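Side-chain contacts in glutamine amido transferase (Methylobacillus flagellatus, PDB 3M3P), which belongs to the glutamine amidotransferase family and has an alpha/beta fold built around a mixed beta sheet: residues S60-L65 with H140-S145; I8-F11 with G16-H19; Q32-D37 with P41-I46. All coordinates share one frame; numbering follows the deposited sequence.

Contact 1 of 3, residues S60-L65 with H140-S145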
loop_
_atom_site.group_PDB
_atom_site.type_symbol
_atom_site.label_atom_id
_atom_site.label_comp_id
_atom_site.label_asym_id
_atom_site.label_seq_id
_atom_site.Cartn_x
_atom_site.Cartn_y
_atom_site.Cartn_z
ATOM N N SER A 60 7.561 -10.570 6.779
ATOM C CA SER A 60 7.194 -11.137 5.519
ATOM C C SER A 60 5.733 -11.558 5.535
ATOM O O SER A 60 5.225 -12.094 6.533
ATOM C CB SER A 60 8.055 -12.370 5.217
ATOM O OG SER A 60 7.567 -13.121 4.115
ATOM N N ALA A 61 5.055 -11.411 4.393
ATOM C CA ALA A 61 3.732 -11.927 4.218
ATOM C C ALA A 61 3.639 -13.436 4.484
ATOM O O ALA A 61 2.526 -13.965 4.687
ATOM C CB ALA A 61 3.253 -11.663 2.774
ATOM N N ASN A 62 4.776 -14.135 4.434
ATOM C CA ASN A 62 4.825 -15.583 4.658
ATOM C C ASN A 62 5.048 -15.984 6.110
ATOM O O ASN A 62 5.085 -17.174 6.433
ATOM C CB ASN A 62 5.883 -16.238 3.781
ATOM C CG ASN A 62 5.625 -15.979 2.291
ATOM O OD1 ASN A 62 4.489 -16.066 1.825
ATOM N ND2 ASN A 62 6.679 -15.645 1.563
ATOM N N ASP A 63 5.225 -15.009 6.978
ATOM C CA ASP A 63 5.536 -15.305 8.385
ATOM C C ASP A 63 4.308 -15.854 9.091
ATOM O O ASP A 63 3.157 -15.570 8.763
ATOM C CB ASP A 63 6.066 -14.046 9.090
ATOM C CG ASP A 63 7.498 -13.640 8.686
ATOM O OD1 ASP A 63 8.169 -14.448 8.074
ATOM O OD2 ASP A 63 7.854 -12.484 9.047
ATOM N N ASP A 64 4.557 -16.669 10.096
ATOM C CA ASP A 64 3.516 -17.415 10.814
ATOM C C ASP A 64 3.073 -16.617 12.035
ATOM O O ASP A 64 3.620 -16.745 13.148
ATOM C CB ASP A 64 4.129 -18.761 11.220
ATOM C CG ASP A 64 3.175 -19.699 11.823
ATOM O OD1 ASP A 64 1.948 -19.545 11.716
ATOM O OD2 ASP A 64 3.718 -20.732 12.365
ATOM N N LEU A 65 2.117 -15.736 11.798
ATOM C CA LEU A 65 1.637 -14.775 12.796
ATOM C C LEU A 65 0.215 -15.106 13.225
ATOM O O LEU A 65 -0.565 -15.666 12.428
ATOM C CB LEU A 65 1.731 -13.353 12.247
ATOM C CG LEU A 65 3.230 -12.951 12.114
ATOM C CD1 LEU A 65 3.495 -11.998 11.068
ATOM C CD2 LEU A 65 3.783 -12.536 13.527
ATOM N N HIS A 140 11.636 -2.668 0.086
ATOM C CA HIS A 140 11.133 -4.046 0.091
ATOM C C HIS A 140 12.123 -5.027 -0.447
ATOM O O HIS A 140 12.961 -4.707 -1.278
ATOM C CB HIS A 140 9.810 -4.183 -0.701
ATOM C CG HIS A 140 9.984 -4.124 -2.171
ATOM N ND1 HIS A 140 9.965 -5.249 -2.986
ATOM C CD2 HIS A 140 10.198 -3.054 -2.979
ATOM C CE1 HIS A 140 10.206 -4.856 -4.230
ATOM N NE2 HIS A 140 10.326 -3.531 -4.249
ATOM N N TYR A 141 11.991 -6.253 0.066
ATOM C CA TYR A 141 12.804 -7.396 -0.321
ATOM C C TYR A 141 12.041 -8.495 -1.020
ATOM O O TYR A 141 12.657 -9.438 -1.530
ATOM C CB TYR A 141 13.472 -7.944 0.936
ATOM C CG TYR A 141 14.434 -7.000 1.601
ATOM C CD1 TYR A 141 15.767 -6.954 1.241
ATOM C CD2 TYR A 141 14.026 -6.165 2.622
ATOM C CE1 TYR A 141 16.656 -6.076 1.853
ATOM C CE2 TYR A 141 14.941 -5.315 3.253
ATOM C CZ TYR A 141 16.241 -5.278 2.842
ATOM O OH TYR A 141 17.095 -4.440 3.502
ATOM N N GLN A 142 10.716 -8.438 -0.975
ATOM C CA GLN A 142 9.884 -9.490 -1.592
ATOM C C GLN A 142 8.941 -8.878 -2.609
ATOM O O GLN A 142 8.783 -7.660 -2.704
ATOM C CB GLN A 142 9.139 -10.304 -0.509
ATOM C CG GLN A 142 10.068 -10.897 0.508
ATOM C CD GLN A 142 9.409 -11.972 1.335
ATOM O OE1 GLN A 142 8.329 -11.721 1.898
ATOM N NE2 GLN A 142 10.016 -13.166 1.442
ATOM N N THR A 143 8.233 -9.748 -3.316
ATOM C CA THR A 143 7.341 -9.349 -4.384
ATOM C C THR A 143 6.120 -10.240 -4.425
ATOM O O THR A 143 6.237 -11.451 -4.145
ATOM C CB THR A 143 8.075 -9.372 -5.790
ATOM O OG1 THR A 143 7.162 -9.025 -6.833
ATOM C CG2 THR A 143 8.727 -10.698 -6.084
ATOM N N PHE A 144 4.940 -9.664 -4.756
ATOM C CA PHE A 144 3.738 -10.457 -5.019
ATOM C C PHE A 144 3.654 -10.874 -6.469
ATOM O O PHE A 144 4.066 -10.105 -7.360
ATOM C CB PHE A 144 2.449 -9.743 -4.604
ATOM C CG PHE A 144 2.309 -8.307 -5.063
ATOM C CD1 PHE A 144 2.050 -7.994 -6.391
ATOM C CD2 PHE A 144 2.441 -7.240 -4.164
ATOM C CE1 PHE A 144 1.949 -6.644 -6.793
ATOM C CE2 PHE A 144 2.308 -5.915 -4.586
ATOM C CZ PHE A 144 2.056 -5.622 -5.895
ATOM N N SER A 145 3.102 -12.069 -6.712
ATOM C CA SER A 145 2.553 -12.365 -8.037
ATOM C C SER A 145 1.250 -11.611 -8.227
ATOM O O SER A 145 0.589 -11.201 -7.275
ATOM C CB SER A 145 2.313 -13.847 -8.210
ATOM O OG SER A 145 1.365 -14.347 -7.352
HETATM O O HOH W 1 9.375 -15.681 2.732
HETATM O O HOH W 2 6.643 -9.807 2.604
#
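S60 opens a type I beta turn that runs to D63, and it faces Q142 on the edge strand 142-144 with the two CA atoms 7.8 Å apart. Q142 spans that gap: its side chain is extended beyond CG, and its amide oxygen OE1 takes a hydrogen bond from S60 OG at 2.7 Å. The serine approaches at a C=O...O angle of 120°, tilted 21° from the carbonyl plane. With chi1 at 169°, OG swings away from S60 N and also accepts from N62 N at 3.0 Å, an ST turn; a short hydroxyl suits a place where one atom must both give and receive. The turn is tied again by S60 N, which donates to D63 OD2 from above the carboxylate plane. A water donates to Q142 OE1 at 2.6 Å and accepts from A61 N, while another accepts from both N62 ND2 and Q142 NE2, whose amide planes are steeply inclined to each other. Beyond the pair, N62 OD1 receives K97 NZ of helix 90-98, and Q142 NE2 reaches D105 OD1 on strand 103-111. A61 packs on L90 and L94 of the same helix, so the turn rests between helix 90-98 and the sheet edge.

Contact 2 of 3, residues I8-F11 with G16-H19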
loop_
_atom_site.group_PDB
_atom_site.type_symbol
_atom_site.label_atom_id
_atom_site.label_comp_id
_atom_site.label_asym_id
_atom_site.label_seq_id
_atom_site.Cartn_x
_atom_site.Cartn_y
_atom_site.Cartn_z
ATOM N N ILE A 8 -8.224 0.599 8.893
ATOM C CA ILE A 8 -6.817 0.642 8.496
ATOM C C ILE A 8 -6.052 -0.335 9.375
ATOM O O ILE A 8 -6.041 -0.217 10.608
ATOM C CB ILE A 8 -6.170 2.057 8.614
ATOM C CG1 ILE A 8 -6.961 3.098 7.825
ATOM C CG2 ILE A 8 -4.708 1.983 8.222
ATOM C CD1 ILE A 8 -6.355 4.505 7.840
ATOM N N ILE A 9 -5.442 -1.320 8.747
ATOM C CA ILE A 9 -4.616 -2.288 9.430
ATOM C C ILE A 9 -3.170 -1.824 9.381
ATOM O O ILE A 9 -2.588 -1.607 8.315
ATOM C CB ILE A 9 -4.726 -3.703 8.760
ATOM C CG1 ILE A 9 -6.194 -4.120 8.567
ATOM C CG2 ILE A 9 -3.883 -4.752 9.543
ATOM C CD1 ILE A 9 -7.042 -4.089 9.808
ATOM N N GLN A 10 -2.631 -1.641 10.585
ATOM C CA GLN A 10 -1.257 -1.227 10.775
ATOM C C GLN A 10 -0.491 -2.368 11.445
ATOM O O GLN A 10 -1.042 -3.130 12.249
ATOM C CB GLN A 10 -1.294 0.030 11.640
ATOM C CG GLN A 10 -0.002 0.811 11.799
ATOM C CD GLN A 10 -0.225 2.238 12.325
ATOM O OE1 GLN A 10 -1.270 2.940 12.049
ATOM N NE2 GLN A 10 0.788 2.688 13.011
ATOM N N PHE A 11 0.782 -2.518 11.077
ATOM C CA PHE A 11 1.598 -3.670 11.469
ATOM C C PHE A 11 2.746 -3.296 12.386
ATOM O O PHE A 11 3.363 -4.176 12.993
ATOM C CB PHE A 11 2.088 -4.357 10.228
ATOM C CG PHE A 11 0.979 -4.841 9.352
ATOM C CD1 PHE A 11 0.348 -6.069 9.630
ATOM C CD2 PHE A 11 0.553 -4.099 8.276
ATOM C CE1 PHE A 11 -0.635 -6.520 8.831
ATOM C CE2 PHE A 11 -0.494 -4.573 7.462
ATOM C CZ PHE A 11 -1.021 -5.794 7.734
ATOM N N GLY A 16 2.543 4.265 9.806
ATOM C CA GLY A 16 1.166 4.727 9.989
ATOM C C GLY A 16 0.512 5.031 8.653
ATOM O O GLY A 16 1.088 4.799 7.562
ATOM N N PRO A 17 -0.706 5.579 8.717
ATOM C CA PRO A 17 -1.449 5.853 7.482
ATOM C C PRO A 17 -0.817 6.898 6.562
ATOM O O PRO A 17 -1.137 6.956 5.361
ATOM C CB PRO A 17 -2.791 6.362 8.003
ATOM C CG PRO A 17 -2.886 5.823 9.342
ATOM C CD PRO A 17 -1.511 5.828 9.897
ATOM N N GLY A 18 0.038 7.774 7.097
ATOM C CA GLY A 18 0.749 8.699 6.230
ATOM C C GLY A 18 -0.231 9.605 5.490
ATOM O O GLY A 18 -1.251 10.064 6.030
ATOM N N HIS A 19 0.069 9.835 4.216
ATOM C CA HIS A 19 -0.702 10.673 3.389
ATOM C C HIS A 19 -2.160 10.187 3.250
ATOM O O HIS A 19 -3.060 10.963 2.973
ATOM C CB HIS A 19 -0.053 10.805 2.001
ATOM C CG HIS A 19 -0.399 12.057 1.344
ATOM N ND1 HIS A 19 -0.031 13.260 1.924
ATOM C CD2 HIS A 19 -1.140 12.347 0.247
ATOM C CE1 HIS A 19 -0.507 14.242 1.175
ATOM N NE2 HIS A 19 -1.140 13.721 0.126
#
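The beta-alpha-beta unit formed by strand 6-10, helix 18-26 and strand 31-35 has its first strand-to-helix connection here, where I8 and Q10 of the strand face G16 and P17 at the entry to the helix. Their alternation puts both side chains on the same side of the sheet, and I9 between them takes the other side to pack on L52 and M54. I8 suits its buried place as a purely apolar residue: with chi1 at -55° and chi2 at -177° its longer branch stretches out, and CD1 meets the proline ring at P17 CG, 4.0 Å away, the two side chains crossing at about a right angle. The ring of P17 gives I8 a rigid apolar surface in the turn leading into helix 18-26. Q10 is also extended, CG lying opposite its own N (chi1 -170°), and this carries the amide over the backbone of G16. Glycine suits that spot, since a CB there would run into P17 CD. The amide nitrogen of Q10 is held by the carbonyl oxygen of S12, which helps fix the rotation of the group. Its oxygen OE1 rests against the proline ring, 3.6 Å from P17 CD.

Contact 3 of 3, residues Q32-D37 with P41-I46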
loop_
_atom_site.group_PDB
_atom_site.type_symbol
_atom_site.label_atom_id
_atom_site.label_comp_id
_atom_site.label_asym_id
_atom_site.label_seq_id
_atom_site.Cartn_x
_atom_site.Cartn_y
_atom_site.Cartn_z
ATOM N N GLN A 32 -10.588 4.025 11.374
ATOM C CA GLN A 32 -10.201 3.371 12.620
ATOM C C GLN A 32 -8.993 2.474 12.365
ATOM O O GLN A 32 -9.058 1.498 11.585
ATOM C CB GLN A 32 -11.382 2.497 13.080
ATOM C CG GLN A 32 -12.532 3.282 13.673
ATOM C CD GLN A 32 -12.203 3.847 15.053
ATOM O OE1 GLN A 32 -11.419 3.252 15.842
ATOM N NE2 GLN A 32 -12.810 5.001 15.359
ATOM N N VAL A 33 -7.890 2.712 13.062
ATOM C CA VAL A 33 -6.678 1.902 12.981
ATOM C C VAL A 33 -6.742 0.754 13.972
ATOM O O VAL A 33 -7.091 0.900 15.149
ATOM C CB VAL A 33 -5.465 2.784 13.281
ATOM C CG1 VAL A 33 -4.191 1.982 13.398
ATOM C CG2 VAL A 33 -5.299 3.895 12.171
ATOM N N LEU A 34 -6.306 -0.408 13.503
ATOM C CA LEU A 34 -6.080 -1.601 14.310
ATOM C C LEU A 34 -4.620 -2.003 14.154
ATOM O O LEU A 34 -4.129 -2.127 13.038
ATOM C CB LEU A 34 -6.960 -2.737 13.796
ATOM C CG LEU A 34 -8.458 -2.567 13.964
ATOM C CD1 LEU A 34 -9.232 -3.743 13.361
ATOM C CD2 LEU A 34 -8.885 -2.447 15.404
ATOM N N ARG A 35 -3.925 -2.229 15.265
ATOM C CA ARG A 35 -2.519 -2.585 15.310
ATOM C C ARG A 35 -2.357 -4.113 15.485
ATOM O O ARG A 35 -2.609 -4.664 16.563
ATOM C CB ARG A 35 -1.843 -1.856 16.480
ATOM C CG ARG A 35 -1.619 -0.372 16.187
ATOM C CD ARG A 35 -0.338 -0.054 15.375
ATOM N NE ARG A 35 0.841 -0.474 16.121
ATOM C CZ ARG A 35 1.417 0.221 17.110
ATOM N NH1 ARG A 35 1.008 1.438 17.407
ATOM N NH2 ARG A 35 2.398 -0.311 17.819
HETATM N N MSE A 36 -1.883 -4.794 14.443
HETATM C CA MSE A 36 -1.689 -6.240 14.535
HETATM C C MSE A 36 -0.602 -6.588 15.543
HETATM O O MSE A 36 -0.660 -7.688 16.183
HETATM C CB MSE A 36 -1.339 -6.809 13.161
HETATM C CG MSE A 36 -2.444 -6.725 12.141
HETATM SE SE MSE A 36 -4.179 -7.482 12.601
HETATM C CE MSE A 36 -5.054 -5.957 13.469
ATOM N N ASP A 37 0.425 -5.764 15.632
ATOM C CA ASP A 37 1.529 -5.999 16.596
ATOM C C ASP A 37 1.137 -5.835 18.063
ATOM O O ASP A 37 1.889 -6.226 18.979
ATOM C CB ASP A 37 2.718 -5.092 16.261
ATOM C CG ASP A 37 2.371 -3.624 16.332
ATOM O OD1 ASP A 37 1.383 -3.146 15.724
ATOM O OD2 ASP A 37 3.162 -2.922 17.025
ATOM N N PRO A 41 -8.001 -6.953 18.027
ATOM C CA PRO A 41 -8.875 -7.884 17.353
ATOM C C PRO A 41 -9.410 -7.360 16.052
ATOM O O PRO A 41 -9.698 -6.189 15.907
ATOM C CB PRO A 41 -10.040 -8.053 18.349
ATOM C CG PRO A 41 -9.406 -7.871 19.623
ATOM C CD PRO A 41 -8.471 -6.709 19.409
ATOM N N LEU A 42 -9.495 -8.245 15.081
ATOM C CA LEU A 42 -10.105 -7.891 13.794
ATOM C C LEU A 42 -11.625 -8.078 13.883
ATOM O O LEU A 42 -12.096 -8.961 14.587
ATOM C CB LEU A 42 -9.545 -8.795 12.691
ATOM C CG LEU A 42 -8.079 -8.525 12.311
ATOM C CD1 LEU A 42 -7.517 -9.759 11.594
ATOM C CD2 LEU A 42 -7.987 -7.254 11.493
ATOM N N PRO A 43 -12.382 -7.282 13.138
ATOM C CA PRO A 43 -13.856 -7.412 13.172
ATOM C C PRO A 43 -14.252 -8.719 12.515
ATOM O O PRO A 43 -13.708 -9.110 11.475
ATOM C CB PRO A 43 -14.328 -6.280 12.291
ATOM C CG PRO A 43 -13.204 -6.019 11.326
ATOM C CD PRO A 43 -11.945 -6.280 12.174
ATOM N N ALA A 44 -15.255 -9.381 13.061
ATOM C CA ALA A 44 -15.808 -10.588 12.423
ATOM C C ALA A 44 -16.543 -10.280 11.158
ATOM O O ALA A 44 -16.554 -11.100 10.235
ATOM C CB ALA A 44 -16.749 -11.336 13.367
ATOM N N GLU A 45 -17.141 -9.094 11.103
ATOM C CA GLU A 45 -17.956 -8.693 9.963
ATOM C C GLU A 45 -17.274 -7.554 9.207
ATOM O O GLU A 45 -17.283 -6.409 9.652
ATOM C CB GLU A 45 -19.321 -8.285 10.469
ATOM C CG GLU A 45 -20.319 -7.595 9.501
ATOM C CD GLU A 45 -20.585 -8.419 8.247
ATOM O OE1 GLU A 45 -19.704 -8.517 7.379
ATOM O OE2 GLU A 45 -21.730 -8.940 8.118
ATOM N N ILE A 46 -16.794 -7.866 8.035
ATOM C CA ILE A 46 -16.173 -6.886 7.146
ATOM C C ILE A 46 -17.120 -5.712 6.822
ATOM O O ILE A 46 -16.685 -4.574 6.605
ATOM C CB ILE A 46 -15.665 -7.540 5.850
ATOM C CG1 ILE A 46 -14.784 -6.553 5.038
ATOM C CG2 ILE A 46 -16.822 -8.065 4.976
ATOM C CD1 ILE A 46 -13.483 -5.997 5.729
#
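L34 sends its side chain from strand 31-35 toward the loop 41-46, the two backbones being nearest at L34 and L42. Its CB points at the loop, and with chi1 -67° and chi2 178° the two methyls come to lie by P41 O. CD1 does most of the touching: it lies 3.6 Å from P41 O and also meets P43 CD and L42 CD2. The other methyl, CD2, borders P41 O at 3.9 Å. Two residues on, the selenomethionine M36 bends at chi2 and chi3, which brings its methyl CE to 3.8 Å from L42 CD2, with SE beside L42 CG; the two side chains cross at about a right angle. A long, flexible side chain suits this corner, as it can bend back to meet L42 and still pack on I9, F11 and W67. L42 in turn reaches T70 and L71 of helix 68-81. R35 and D37 pair within 32-37: R35 grips D37 side-on, NE to OD1 and NH2 to OD2, both at 2.8 Å. Between strand 31-35 with its M36 extension and the loop, methyls and a selenium meet a proline ring, a leucine and one backbone carbonyl oxygen, a contact without directional bonds, made by van der Waals approach.

Overall arrangement
Contacts 2 and 3 sit on neighbouring parallel strands, 6-10 and 31-35, and they touch: Q10 O and M36 N lie 2.9 Å apart, probably hydrogen-bonded, while Q10 OE1 packs on V33. Contact 2 lies deepest, its centre about 9 Å from that of the chain, with both strand residues buried; contact 3, about 17 Å out, is a surface contact on an outermost strand. Contact 1 belongs to the sheet's other end, on edge strand 142-144, and its centre is about 20 Å from that of contact 3. Chemistry differs too: contact 2 mixes an apolar pair with an amide laid against glycine and proline, contact 3 is mostly apolar, and contact 1, partly buried, relies on hydrogen bonds and bridging waters.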